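Local coordinates for Lmo0305 protein (Listeria monocytogenes, PDB 3PJ0) that belongs to the beta-eliminating lyase family of fold-type I, pyridoxal phosphate-dependent proteins and carries covalently bound pyridoxal phosphate, at residues L160-S164 / A197-S201. Where two conformers were deposited one is given. Residues are numbered along the deposited sequence.
Sequences LEKIS and ALFDS
Leu198 lays its side chain over one flank of helix 157-170, meeting Leu160, Glu161 and Ser164 across a single turn. The setting is the large domain of a PLP-dependent fold-type I protein, a three-layer alpha/beta architecture, and it illustrates a general principle: a loop leading into a sheet strand can meet a neighbouring helix through an apolar patch and one side-chain hydroxyl bonded to a backbone carbonyl. Residues 160-164 are regular alpha-helix, with Ser164 N donating to Leu160 O at 2.9 Å; spaced by four residues, both direct CA-to-CB toward the loop. The loop containing Leu198 to Asp200 leads from helix 192-196 into strand 201-205; Leu198 has phi/psi of -87/-2, and Phe199 then extends (-121/149) toward the strand. The CA atoms come nearest at Ser164 and Leu198, 5.7 Å apart.

Leu198, in the mt rotamer, places CD1 3.8 Å from Leu160 CG and 4.0 Å from Glu161 N; the CB of Glu161 points away, and only its CG, 4.1 Å from Leu198 CD1, borders the patch. Leu160, rotamer tp, reaches further along the loop, its CD1 lying 3.9 Å from Phe199 CZ. The Phe199 ring also rests on Leu174 and Leu176 of strand 173-178, which pairs in parallel with strand 201-205, so the apolar contact runs from helix through loop to sheet. Just before strand 201-205, Phe199 O accepts a hydrogen bond from Lys63 NZ. The polar fastening lies one helical turn beyond Leu160: with chi1 in t (-174°), Ser164 donates from OG to Leu198 O at 2.7 Å.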
ATOM      1  N   LEU A 160      -8.472 -22.740 -22.835  1.00 12.93           N
ATOM      2  CA  LEU A 160      -8.792 -21.486 -22.168  1.00 12.39           C
ATOM      3  C   LEU A 160      -9.938 -20.840 -22.953  1.00 12.48           C
ATOM      4  O   LEU A 160     -10.870 -20.333 -22.370  1.00 12.39           O
ATOM      5  CB  LEU A 160      -7.523 -20.620 -22.117  0.55 12.13           C
ATOM      6  CG  LEU A 160      -7.476 -19.357 -21.266  0.55 11.15           C
ATOM      7  CD1 LEU A 160      -7.797 -19.668 -19.808  0.55 11.35           C
ATOM      8  CD2 LEU A 160      -6.087 -18.743 -21.393  0.55 11.04           C
ATOM      9  N   GLU A 161      -9.894 -20.924 -24.281  1.00 11.95           N
ATOM     10  CA  GLU A 161     -10.993 -20.404 -25.111  1.00 12.90           C
ATOM     11  C   GLU A 161     -12.316 -21.090 -24.751  1.00 13.48           C
ATOM     12  O   GLU A 161     -13.345 -20.454 -24.556  1.00 13.37           O
ATOM     13  CB  GLU A 161     -10.691 -20.589 -26.600  1.00 13.54           C
ATOM     14  CG  GLU A 161      -9.538 -19.721 -27.098  1.00 12.93           C
ATOM     15  CD  GLU A 161      -9.144 -20.001 -28.548  1.00 18.15           C
ATOM     16  OE1 GLU A 161      -9.274 -21.153 -29.006  1.00 18.19           O
ATOM     17  OE2 GLU A 161      -8.704 -19.054 -29.239  1.00 21.31           O
ATOM     18  N   LYS A 162     -12.282 -22.401 -24.634  1.00 13.82           N
ATOM     19  CA  LYS A 162     -13.489 -23.167 -24.288  1.00 15.18           C
ATOM     20  C   LYS A 162     -14.010 -22.801 -22.878  1.00 14.50           C
ATOM     21  O   LYS A 162     -15.223 -22.756 -22.627  1.00 15.27           O
ATOM     22  CB  LYS A 162     -13.210 -24.665 -24.469  1.00 15.00           C
ATOM     23  CG  LYS A 162     -12.977 -25.013 -25.931  1.00 18.13           C
ATOM     24  CD  LYS A 162     -12.473 -26.421 -26.172  1.00 22.12           C
ATOM     25  CE  LYS A 162     -12.361 -26.652 -27.689  1.00 24.67           C
ATOM     26  NZ  LYS A 162     -11.598 -27.885 -28.054  1.00 24.69           N
ATOM     27  N   ILE A 163     -13.102 -22.558 -21.943  1.00 15.09           N
ATOM     28  CA  ILE A 163     -13.509 -22.154 -20.591  1.00 14.58           C
ATOM     29  C   ILE A 163     -14.210 -20.793 -20.640  1.00 14.42           C
ATOM     30  O   ILE A 163     -15.251 -20.586 -20.002  1.00 14.95           O
ATOM     31  CB  ILE A 163     -12.291 -22.127 -19.642  1.00 13.90           C
ATOM     32  CG1 ILE A 163     -11.925 -23.564 -19.253  1.00 15.71           C
ATOM     33  CG2 ILE A 163     -12.598 -21.263 -18.431  1.00 14.72           C
ATOM     34  CD1 ILE A 163     -10.677 -23.678 -18.386  1.00 15.63           C
ATOM     35  N   SER A 164     -13.622 -19.878 -21.411  1.00 14.89           N
ATOM     36  CA  SER A 164     -14.169 -18.530 -21.600  1.00 15.12           C
ATOM     37  C   SER A 164     -15.550 -18.605 -22.221  1.00 15.49           C
ATOM     38  O   SER A 164     -16.490 -17.969 -21.741  1.00 15.49           O
ATOM     39  CB  SER A 164     -13.246 -17.680 -22.500  1.00 14.37           C
ATOM     40  OG  SER A 164     -13.701 -16.325 -22.564  1.00 12.35           O
ATOM     41  N   ALA A 197      -8.263 -10.833 -23.523  1.00 10.83           N
ATOM     42  CA  ALA A 197      -9.553 -10.696 -24.225  1.00 11.24           C
ATOM     43  C   ALA A 197     -10.570 -11.773 -23.842  1.00 11.86           C
ATOM     44  O   ALA A 197     -11.777 -11.611 -24.097  1.00 11.92           O
ATOM     45  CB  ALA A 197      -9.363 -10.689 -25.755  1.00 11.58           C
ATOM     46  N   LEU A 198     -10.087 -12.876 -23.272  1.00 10.59           N
ATOM     47  CA  LEU A 198     -10.971 -13.967 -22.891  1.00 11.29           C
ATOM     48  C   LEU A 198     -11.545 -13.769 -21.480  1.00 10.52           C
ATOM     49  O   LEU A 198     -12.365 -14.575 -21.037  1.00 11.09           O
ATOM     50  CB  LEU A 198     -10.202 -15.291 -22.930  1.00 10.73           C
ATOM     51  CG  LEU A 198      -9.623 -15.738 -24.270  1.00 11.94           C
ATOM     52  CD1 LEU A 198      -8.837 -17.062 -24.038  1.00 12.33           C
ATOM     53  CD2 LEU A 198     -10.736 -15.921 -25.264  1.00 13.75           C
ATOM     54  N   PHE A 199     -11.142 -12.688 -20.806  1.00 11.04           N
ATOM     55  CA  PHE A 199     -11.484 -12.431 -19.414  1.00 11.16           C
ATOM     56  C   PHE A 199     -12.225 -11.125 -19.239  1.00 11.68           C
ATOM     57  O   PHE A 199     -12.026 -10.187 -19.990  1.00 12.49           O
ATOM     58  CB  PHE A 199     -10.175 -12.351 -18.578  1.00 11.13           C
ATOM     59  CG  PHE A 199      -9.452 -13.661 -18.475  1.00 10.50           C
ATOM     60  CD1 PHE A 199      -9.761 -14.543 -17.445  1.00  9.43           C
ATOM     61  CD2 PHE A 199      -8.492 -14.017 -19.413  1.00  9.99           C
ATOM     62  CE1 PHE A 199      -9.107 -15.779 -17.337  1.00 11.69           C
ATOM     63  CE2 PHE A 199      -7.833 -15.258 -19.324  1.00 11.59           C
ATOM     64  CZ  PHE A 199      -8.139 -16.129 -18.272  1.00 11.69           C
ATOM     65  N   ASP A 200     -13.084 -11.090 -18.244  1.00 11.74           N
ATOM     66  CA  ASP A 200     -13.772  -9.872 -17.855  1.00 12.27           C
ATOM     67  C   ASP A 200     -12.839  -8.894 -17.147  1.00 11.53           C
ATOM     68  O   ASP A 200     -12.974  -7.691 -17.304  1.00 12.31           O
ATOM     69  CB  ASP A 200     -14.912 -10.231 -16.910  1.00 12.17           C
ATOM     70  CG  ASP A 200     -16.011 -10.938 -17.615  1.00 14.13           C
ATOM     71  OD1 ASP A 200     -16.705 -10.249 -18.392  1.00 17.37           O
ATOM     72  OD2 ASP A 200     -16.180 -12.155 -17.437  1.00 12.06           O
ATOM     73  N   SER A 201     -11.974  -9.403 -16.286  1.00 11.38           N
ATOM     74  CA  SER A 201     -11.043  -8.554 -15.555  1.00 10.34           C
ATOM     75  C   SER A 201      -9.701  -9.252 -15.437  1.00 10.53           C
ATOM     76  O   SER A 201      -9.596 -10.475 -15.576  1.00  9.98           O
ATOM     77  CB  SER A 201     -11.606  -8.167 -14.168  1.00  9.62           C
ATOM     78  OG  SER A 201     -11.945  -9.320 -13.395  1.00 10.14           O
TER